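Exotoxin type A (PDB 1FNU) probably acts as a secreted superantigen toxin of the staphylococcal/streptococcal family, the erythrogenic toxin associated with scarlet fever. Local coordinates at residues N54-L62 and A93-V103; G108-V119 and S130-M139. All coordinates share one frame; numbering follows the deposited sequence.

Interaction 1: N54-L62 and A93-V103; sequences NYDKLKTEL and AERSACIYGGV
R95 and D56 meet at the start of a parallel strand pair, 57-61 beside 96-100, in the OB-fold domain of this superantigen. R95 CB and CD each lie 3.7 Å from D56 OD2, R95 CG passes the same oxygen slightly farther off at 4.1 Å, and the bend at chi3 (70°) lays one face of the guanidinium against N54. At the tip NH1 gives D56 OD2 a salt-bridge hydrogen bond of 3.1 Å, in the guanidinium plane but from above the carboxylate plane; it also donates to a water that bonds Y55 O. NH2 packs against N54 CA, and F23 of the second subunit forms a cation-pi contact with R95. Backbone bonds then alternate along the strands, from A97 N to K57 O as far as G101 N to E61 O. On the face carrying L58 and I99, A97 CB sits over the Y55 ring as a CH-pi contact, 3.9 Å from its centroid, while Y55 OH reaches H32. On the opposite face, shared by K59 and C98, the latter disulfide-bonded to C87, C98 SG lies 3.7 Å from K59 CE. Near the end of strand 57-61, T60 OG1 donates to G101 O at 2.8 Å, in the carbonyl plane on a lone pair.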
# COMPACT_ATOMS: atom_id res chain seq x y z
N ASN A 54 -2.92 -19.87 -2.11
CA ASN A 54 -2.67 -18.46 -2.24
C ASN A 54 -1.99 -17.87 -1.04
O ASN A 54 -1.68 -16.68 -1.10
CB ASN A 54 -3.95 -17.69 -2.57
CG ASN A 54 -4.63 -18.30 -3.75
OD1 ASN A 54 -4.02 -18.40 -4.82
ND2 ASN A 54 -5.83 -18.79 -3.57
N TYR A 55 -1.71 -18.62 0.03
CA TYR A 55 -1.01 -17.93 1.14
C TYR A 55 -0.16 -18.84 2.03
O TYR A 55 -0.36 -20.05 2.05
CB TYR A 55 -2.00 -17.20 2.06
CG TYR A 55 -2.81 -18.15 2.91
CD1 TYR A 55 -3.99 -18.71 2.44
CD2 TYR A 55 -2.37 -18.48 4.15
CE1 TYR A 55 -4.72 -19.59 3.21
CE2 TYR A 55 -3.09 -19.38 4.99
CZ TYR A 55 -4.26 -19.94 4.52
OH TYR A 55 -4.95 -20.81 5.35
N ASP A 56 0.81 -18.26 2.72
CA ASP A 56 1.65 -19.06 3.66
C ASP A 56 2.01 -18.36 4.95
O ASP A 56 2.90 -18.80 5.69
CB ASP A 56 2.94 -19.56 3.01
CG ASP A 56 3.64 -18.49 2.31
OD1 ASP A 56 3.62 -17.36 2.88
OD2 ASP A 56 4.19 -18.77 1.22
N LYS A 57 1.27 -17.29 5.22
CA LYS A 57 1.38 -16.49 6.43
C LYS A 57 -0.06 -15.97 6.61
O LYS A 57 -0.67 -15.50 5.63
CB LYS A 57 2.36 -15.33 6.21
CG LYS A 57 3.83 -15.83 6.09
CD LYS A 57 4.31 -16.45 7.44
CE LYS A 57 5.65 -17.25 7.27
NZ LYS A 57 6.08 -17.83 8.63
N LEU A 58 -0.62 -16.12 7.79
CA LEU A 58 -1.99 -15.70 8.04
C LEU A 58 -2.04 -14.79 9.22
O LEU A 58 -1.42 -15.07 10.30
CB LEU A 58 -2.90 -16.93 8.29
CG LEU A 58 -4.35 -16.75 8.92
CD1 LEU A 58 -5.21 -15.92 8.00
CD2 LEU A 58 -5.08 -18.13 9.14
N LYS A 59 -2.79 -13.72 9.07
CA LYS A 59 -2.92 -12.81 10.21
C LYS A 59 -4.39 -12.64 10.63
O LYS A 59 -5.28 -12.54 9.78
CB LYS A 59 -2.37 -11.39 9.88
CG LYS A 59 -2.48 -10.46 11.05
CD LYS A 59 -2.22 -8.99 10.62
CE LYS A 59 -3.44 -8.31 10.00
NZ LYS A 59 -3.26 -6.85 9.95
N THR A 60 -4.65 -12.71 11.95
CA THR A 60 -5.97 -12.40 12.49
C THR A 60 -5.95 -11.22 13.42
O THR A 60 -5.06 -11.12 14.32
CB THR A 60 -6.66 -13.53 13.25
OG1 THR A 60 -7.88 -13.01 13.76
CG2 THR A 60 -5.76 -14.09 14.46
N GLU A 61 -6.91 -10.31 13.21
CA GLU A 61 -7.03 -9.13 14.01
C GLU A 61 -8.15 -9.37 14.95
O GLU A 61 -9.26 -9.56 14.51
CB GLU A 61 -7.35 -7.86 13.18
CG GLU A 61 -6.13 -7.25 12.54
CD GLU A 61 -6.53 -6.03 11.68
OE1 GLU A 61 -7.19 -5.08 12.29
OE2 GLU A 61 -6.15 -6.10 10.45
N LEU A 62 -7.85 -9.27 16.24
CA LEU A 62 -8.82 -9.46 17.29
C LEU A 62 -9.33 -8.12 17.82
O LEU A 62 -9.03 -7.06 17.32
CB LEU A 62 -8.20 -10.36 18.39
CG LEU A 62 -7.93 -11.73 17.72
CD1 LEU A 62 -6.70 -12.41 18.28
CD2 LEU A 62 -9.20 -12.62 17.83
N ALA A 93 6.48 -10.64 3.53
CA ALA A 93 5.51 -11.69 3.18
C ALA A 93 4.82 -11.33 1.86
O ALA A 93 4.18 -10.27 1.78
CB ALA A 93 4.53 -11.84 4.29
N GLU A 94 4.99 -12.12 0.80
CA GLU A 94 4.34 -11.82 -0.51
C GLU A 94 3.12 -12.68 -0.71
O GLU A 94 2.39 -12.57 -1.69
CB GLU A 94 5.31 -12.09 -1.68
CG GLU A 94 6.59 -11.21 -1.57
CD GLU A 94 7.13 -10.84 -2.88
OE1 GLU A 94 6.49 -9.97 -3.54
OE2 GLU A 94 8.19 -11.37 -3.28
N ARG A 95 2.93 -13.55 0.25
CA ARG A 95 1.78 -14.48 0.16
C ARG A 95 0.98 -14.50 1.41
O ARG A 95 0.83 -15.55 2.02
CB ARG A 95 2.29 -15.89 -0.19
CG ARG A 95 3.09 -15.85 -1.48
CD ARG A 95 3.46 -17.27 -2.05
NE ARG A 95 2.30 -18.05 -2.61
CZ ARG A 95 1.61 -19.00 -1.98
NH1 ARG A 95 1.92 -19.36 -0.73
NH2 ARG A 95 0.61 -19.61 -2.61
N SER A 96 0.46 -13.37 1.84
CA SER A 96 -0.33 -13.47 3.08
C SER A 96 -1.84 -13.39 2.87
O SER A 96 -2.29 -13.06 1.78
CB SER A 96 0.15 -12.44 4.13
OG SER A 96 0.45 -11.20 3.55
N ALA A 97 -2.58 -13.78 3.91
CA ALA A 97 -4.04 -13.79 3.97
C ALA A 97 -4.37 -13.20 5.34
O ALA A 97 -3.60 -13.34 6.27
CB ALA A 97 -4.56 -15.25 3.90
N CYS A 98 -5.54 -12.55 5.44
CA CYS A 98 -5.96 -11.91 6.66
C CYS A 98 -7.38 -12.24 7.00
O CYS A 98 -8.21 -12.45 6.14
CB CYS A 98 -5.84 -10.38 6.56
SG CYS A 98 -4.16 -9.61 6.56
N ILE A 99 -7.64 -12.29 8.30
CA ILE A 99 -8.97 -12.51 8.84
C ILE A 99 -9.20 -11.62 10.09
O ILE A 99 -8.30 -10.97 10.60
CB ILE A 99 -9.21 -14.02 9.26
CG1 ILE A 99 -8.27 -14.49 10.43
CG2 ILE A 99 -8.99 -14.97 8.06
CD1 ILE A 99 -8.77 -15.86 11.06
N TYR A 100 -10.45 -11.59 10.54
CA TYR A 100 -10.79 -10.89 11.75
C TYR A 100 -11.36 -12.02 12.63
O TYR A 100 -12.03 -12.95 12.13
CB TYR A 100 -11.81 -9.81 11.52
CG TYR A 100 -11.23 -8.57 10.86
CD1 TYR A 100 -10.62 -7.55 11.61
CD2 TYR A 100 -11.29 -8.43 9.48
CE1 TYR A 100 -10.09 -6.40 10.97
CE2 TYR A 100 -10.78 -7.34 8.83
CZ TYR A 100 -10.20 -6.35 9.55
OH TYR A 100 -9.76 -5.29 8.86
N GLY A 101 -11.00 -11.95 13.90
CA GLY A 101 -11.41 -12.96 14.86
C GLY A 101 -11.15 -14.39 14.43
O GLY A 101 -10.04 -14.72 13.98
N GLY A 102 -12.18 -15.23 14.56
CA GLY A 102 -12.14 -16.64 14.18
C GLY A 102 -11.28 -17.58 15.03
O GLY A 102 -10.87 -18.62 14.58
N VAL A 103 -10.99 -17.18 16.26
CA VAL A 103 -10.09 -17.95 17.12
C VAL A 103 -10.76 -18.63 18.32
O VAL A 103 -11.45 -17.95 19.08
CB VAL A 103 -9.03 -16.99 17.69
CG1 VAL A 103 -8.21 -17.70 18.84
CG2 VAL A 103 -8.12 -16.49 16.55
O HOH W 1 -1.69 -14.05 -1.04
O HOH W 2 0.43 -21.91 0.15
O HOH W 3 4.32 -14.84 2.54
O HOH W 4 -7.01 -8.63 9.19

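Interaction 2: G108-V119 and S130-M139; sequences GNHLEIPKKIVV and SFDIETNKKM
Strands 114-119 and 130-135 run antiparallel at 149° as the two arms of a beta hairpin, with K115-T135, I117-I133 and V119-F131 as hydrogen-bonded pairs. The bond from V119 N to F131 O is short, 2.6 Å, whereas its return from F131 N to V119 O is weak. V119 CB stands over one face of the F131 ring, 14° off the normal, and its CG1 comes within 3.6 Å of F131 CZ. The ring owes this place to chi1 of 58°, which sets CG between the backbone N and carbonyl carbon. V119 CG2 meets I133 CG2 at 3.9 Å, extending the apolar face. On the other face, K116 and E134 run side by side with their CG atoms in contact.

Ahead of the corner at 112-113, the N109 amide holds M139 twice: OD1 accepts from M139 N at 2.9 Å, and ND2 donates to M139 O at 3.1 Å. The extended K138 chain slides past N109 in the opposite direction, and its NZ bonds G108 O. T135 OG1 accepts from K137 N in an ST turn. Helix 142-157 packs on the apolar face, where Y152 stacks on F131 and E144 takes both T135 OG1 and K137 NZ, while strand 212-219 lies beside 110-123 and brings I214 against I117, V119 and I133.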
# COMPACT_ATOMS: atom_id res chain seq x y z
N GLY A 108 -9.87 -29.54 24.47
CA GLY A 108 -11.19 -30.06 24.81
C GLY A 108 -12.39 -29.28 24.27
O GLY A 108 -13.45 -29.20 24.91
N ASN A 109 -12.24 -28.67 23.11
CA ASN A 109 -13.36 -27.88 22.59
C ASN A 109 -14.01 -28.62 21.47
O ASN A 109 -14.95 -28.13 20.87
CB ASN A 109 -12.89 -26.54 22.07
CG ASN A 109 -14.02 -25.69 21.67
OD1 ASN A 109 -14.90 -25.40 22.49
ND2 ASN A 109 -14.04 -25.26 20.42
N HIS A 110 -13.50 -29.83 21.23
CA HIS A 110 -13.96 -30.71 20.19
C HIS A 110 -15.16 -31.58 20.68
O HIS A 110 -15.42 -31.77 21.89
CB HIS A 110 -12.77 -31.55 19.70
CG HIS A 110 -13.06 -32.42 18.52
ND1 HIS A 110 -12.80 -32.04 17.22
CD2 HIS A 110 -13.52 -33.70 18.45
CE1 HIS A 110 -13.08 -33.04 16.40
NE2 HIS A 110 -13.52 -34.06 17.12
N LEU A 111 -15.89 -32.05 19.69
CA LEU A 111 -17.09 -32.85 19.87
C LEU A 111 -16.99 -34.15 19.07
O LEU A 111 -16.61 -34.12 17.87
CB LEU A 111 -18.31 -32.06 19.35
CG LEU A 111 -19.00 -30.96 20.14
CD1 LEU A 111 -19.95 -30.22 19.18
CD2 LEU A 111 -19.69 -31.53 21.37
N GLU A 112 -17.34 -35.28 19.71
CA GLU A 112 -17.29 -36.58 19.00
C GLU A 112 -18.09 -36.50 17.68
O GLU A 112 -17.59 -36.81 16.60
CB GLU A 112 -17.87 -37.74 19.85
CG GLU A 112 -17.09 -38.15 21.15
CD GLU A 112 -15.58 -38.55 20.94
OE1 GLU A 112 -15.24 -39.32 20.00
OE2 GLU A 112 -14.73 -38.11 21.77
N ILE A 113 -19.35 -36.11 17.78
CA ILE A 113 -20.18 -36.03 16.57
C ILE A 113 -20.51 -34.56 16.33
O ILE A 113 -20.84 -33.85 17.28
CB ILE A 113 -21.54 -36.72 16.80
CG1 ILE A 113 -21.38 -37.93 17.72
CG2 ILE A 113 -22.13 -37.12 15.43
CD1 ILE A 113 -22.73 -38.48 18.26
N PRO A 114 -20.48 -34.09 15.07
CA PRO A 114 -20.81 -32.69 14.76
C PRO A 114 -22.15 -32.25 15.38
O PRO A 114 -23.12 -33.01 15.36
CB PRO A 114 -20.85 -32.69 13.22
CG PRO A 114 -19.77 -33.64 12.87
CD PRO A 114 -20.10 -34.81 13.83
N LYS A 115 -22.21 -31.04 15.92
CA LYS A 115 -23.45 -30.56 16.49
C LYS A 115 -24.18 -30.09 15.23
O LYS A 115 -23.58 -29.50 14.34
CB LYS A 115 -23.20 -29.40 17.47
CG LYS A 115 -24.22 -29.27 18.59
CD LYS A 115 -25.58 -28.82 18.04
CE LYS A 115 -26.78 -29.55 18.68
NZ LYS A 115 -27.31 -29.13 20.01
N LYS A 116 -25.44 -30.45 15.10
CA LYS A 116 -26.17 -30.04 13.94
C LYS A 116 -27.03 -28.87 14.39
O LYS A 116 -27.70 -28.94 15.41
CB LYS A 116 -27.03 -31.20 13.34
CG LYS A 116 -26.21 -32.21 12.45
CD LYS A 116 -27.03 -33.05 11.40
CE LYS A 116 -27.88 -34.21 12.02
NZ LYS A 116 -28.87 -34.87 11.04
N ILE A 117 -27.00 -27.77 13.65
CA ILE A 117 -27.82 -26.66 14.08
C ILE A 117 -28.81 -26.29 12.99
O ILE A 117 -28.43 -26.04 11.83
CB ILE A 117 -26.93 -25.45 14.47
CG1 ILE A 117 -25.89 -25.92 15.51
CG2 ILE A 117 -27.78 -24.31 14.94
CD1 ILE A 117 -24.98 -24.81 15.95
N VAL A 118 -30.08 -26.30 13.34
CA VAL A 118 -31.13 -25.97 12.37
C VAL A 118 -31.20 -24.45 12.15
O VAL A 118 -31.23 -23.67 13.11
CB VAL A 118 -32.47 -26.56 12.84
CG1 VAL A 118 -33.64 -25.73 12.37
CG2 VAL A 118 -32.55 -28.01 12.32
N VAL A 119 -31.17 -24.04 10.87
CA VAL A 119 -31.19 -22.62 10.54
C VAL A 119 -32.53 -22.20 10.00
O VAL A 119 -32.96 -22.70 8.98
CB VAL A 119 -30.05 -22.27 9.51
CG1 VAL A 119 -30.12 -20.82 9.11
CG2 VAL A 119 -28.67 -22.59 10.10
N SER A 130 -35.70 -24.22 6.15
CA SER A 130 -34.80 -24.62 7.19
C SER A 130 -33.82 -25.54 6.55
O SER A 130 -34.18 -26.31 5.67
CB SER A 130 -35.50 -25.39 8.31
OG SER A 130 -36.24 -24.50 9.11
N PHE A 131 -32.56 -25.39 6.97
CA PHE A 131 -31.48 -26.26 6.56
C PHE A 131 -30.60 -26.36 7.82
O PHE A 131 -30.78 -25.62 8.80
CB PHE A 131 -30.69 -25.73 5.37
CG PHE A 131 -30.06 -24.38 5.57
CD1 PHE A 131 -30.81 -23.21 5.41
CD2 PHE A 131 -28.71 -24.28 5.88
CE1 PHE A 131 -30.23 -21.96 5.56
CE2 PHE A 131 -28.11 -23.00 6.04
CZ PHE A 131 -28.86 -21.85 5.88
N ASP A 132 -29.69 -27.31 7.77
CA ASP A 132 -28.76 -27.60 8.83
C ASP A 132 -27.33 -27.15 8.46
O ASP A 132 -26.91 -27.27 7.32
CB ASP A 132 -28.65 -29.12 9.08
CG ASP A 132 -29.96 -29.77 9.52
OD1 ASP A 132 -30.46 -29.40 10.63
OD2 ASP A 132 -30.46 -30.65 8.77
N ILE A 133 -26.60 -26.63 9.45
CA ILE A 133 -25.17 -26.37 9.28
C ILE A 133 -24.64 -27.27 10.42
O ILE A 133 -25.43 -27.83 11.20
CB ILE A 133 -24.75 -24.87 9.47
CG1 ILE A 133 -25.13 -24.36 10.84
CG2 ILE A 133 -25.44 -24.02 8.44
CD1 ILE A 133 -24.47 -23.04 11.18
N GLU A 134 -23.33 -27.43 10.49
CA GLU A 134 -22.69 -28.32 11.47
C GLU A 134 -21.37 -27.76 11.88
O GLU A 134 -20.69 -27.19 11.05
CB GLU A 134 -22.26 -29.63 10.85
CG GLU A 134 -23.24 -30.62 10.43
CD GLU A 134 -22.47 -31.87 10.01
OE1 GLU A 134 -21.77 -31.83 8.97
OE2 GLU A 134 -22.49 -32.88 10.77
N THR A 135 -20.99 -28.01 13.13
CA THR A 135 -19.69 -27.62 13.66
C THR A 135 -19.14 -28.74 14.55
O THR A 135 -19.92 -29.49 15.15
CB THR A 135 -19.74 -26.33 14.48
OG1 THR A 135 -18.45 -26.07 15.01
CG2 THR A 135 -20.73 -26.42 15.67
N ASN A 136 -17.82 -28.84 14.63
CA ASN A 136 -17.12 -29.82 15.46
C ASN A 136 -16.71 -29.19 16.79
O ASN A 136 -16.15 -29.87 17.64
CB ASN A 136 -15.84 -30.32 14.76
CG ASN A 136 -16.09 -30.94 13.37
OD1 ASN A 136 -17.01 -31.71 13.17
ND2 ASN A 136 -15.23 -30.60 12.41
N LYS A 137 -17.01 -27.92 16.98
CA LYS A 137 -16.67 -27.20 18.21
C LYS A 137 -17.78 -26.96 19.24
O LYS A 137 -18.92 -26.61 18.90
CB LYS A 137 -16.06 -25.83 17.88
CG LYS A 137 -14.79 -25.86 17.01
CD LYS A 137 -14.26 -24.40 16.74
CE LYS A 137 -13.12 -24.40 15.74
NZ LYS A 137 -13.61 -24.71 14.35
N LYS A 138 -17.41 -27.10 20.51
CA LYS A 138 -18.33 -26.86 21.62
C LYS A 138 -18.63 -25.36 21.66
O LYS A 138 -19.80 -24.95 21.76
CB LYS A 138 -17.68 -27.30 22.93
CG LYS A 138 -17.39 -28.86 22.98
CD LYS A 138 -16.53 -29.27 24.22
CE LYS A 138 -16.20 -30.76 24.37
NZ LYS A 138 -15.54 -30.85 25.74
N MET A 139 -17.57 -24.56 21.63
CA MET A 139 -17.69 -23.12 21.58
C MET A 139 -17.16 -22.72 20.17
O MET A 139 -15.95 -22.88 19.83
CB MET A 139 -16.88 -22.42 22.70
CG MET A 139 -17.34 -22.63 24.15
SD MET A 139 -19.02 -22.16 24.74
CE MET A 139 -19.27 -20.37 24.57

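The two contacts lie in series along the chain: interaction 1 closes before interaction 2 opens, and strand 96-105 is followed directly by strand 110-123. Their centres are 25 Å apart and their nearest atoms about 6 Å, without touching. Interaction 1 pairs two inner strands of the mixed sheet of the OB-fold domain, whereas interaction 2 forms the edge hairpin of a separate mixed sheet, that of the beta-grasp domain. The chain thus passes from one domain into the other between them, in the two-domain architecture of this toxin family. N109 and K137 of interaction 2 both touch T104, just beyond the end of segment 93-103, so interaction 2 meets strand 96-105 near the passage between the domains.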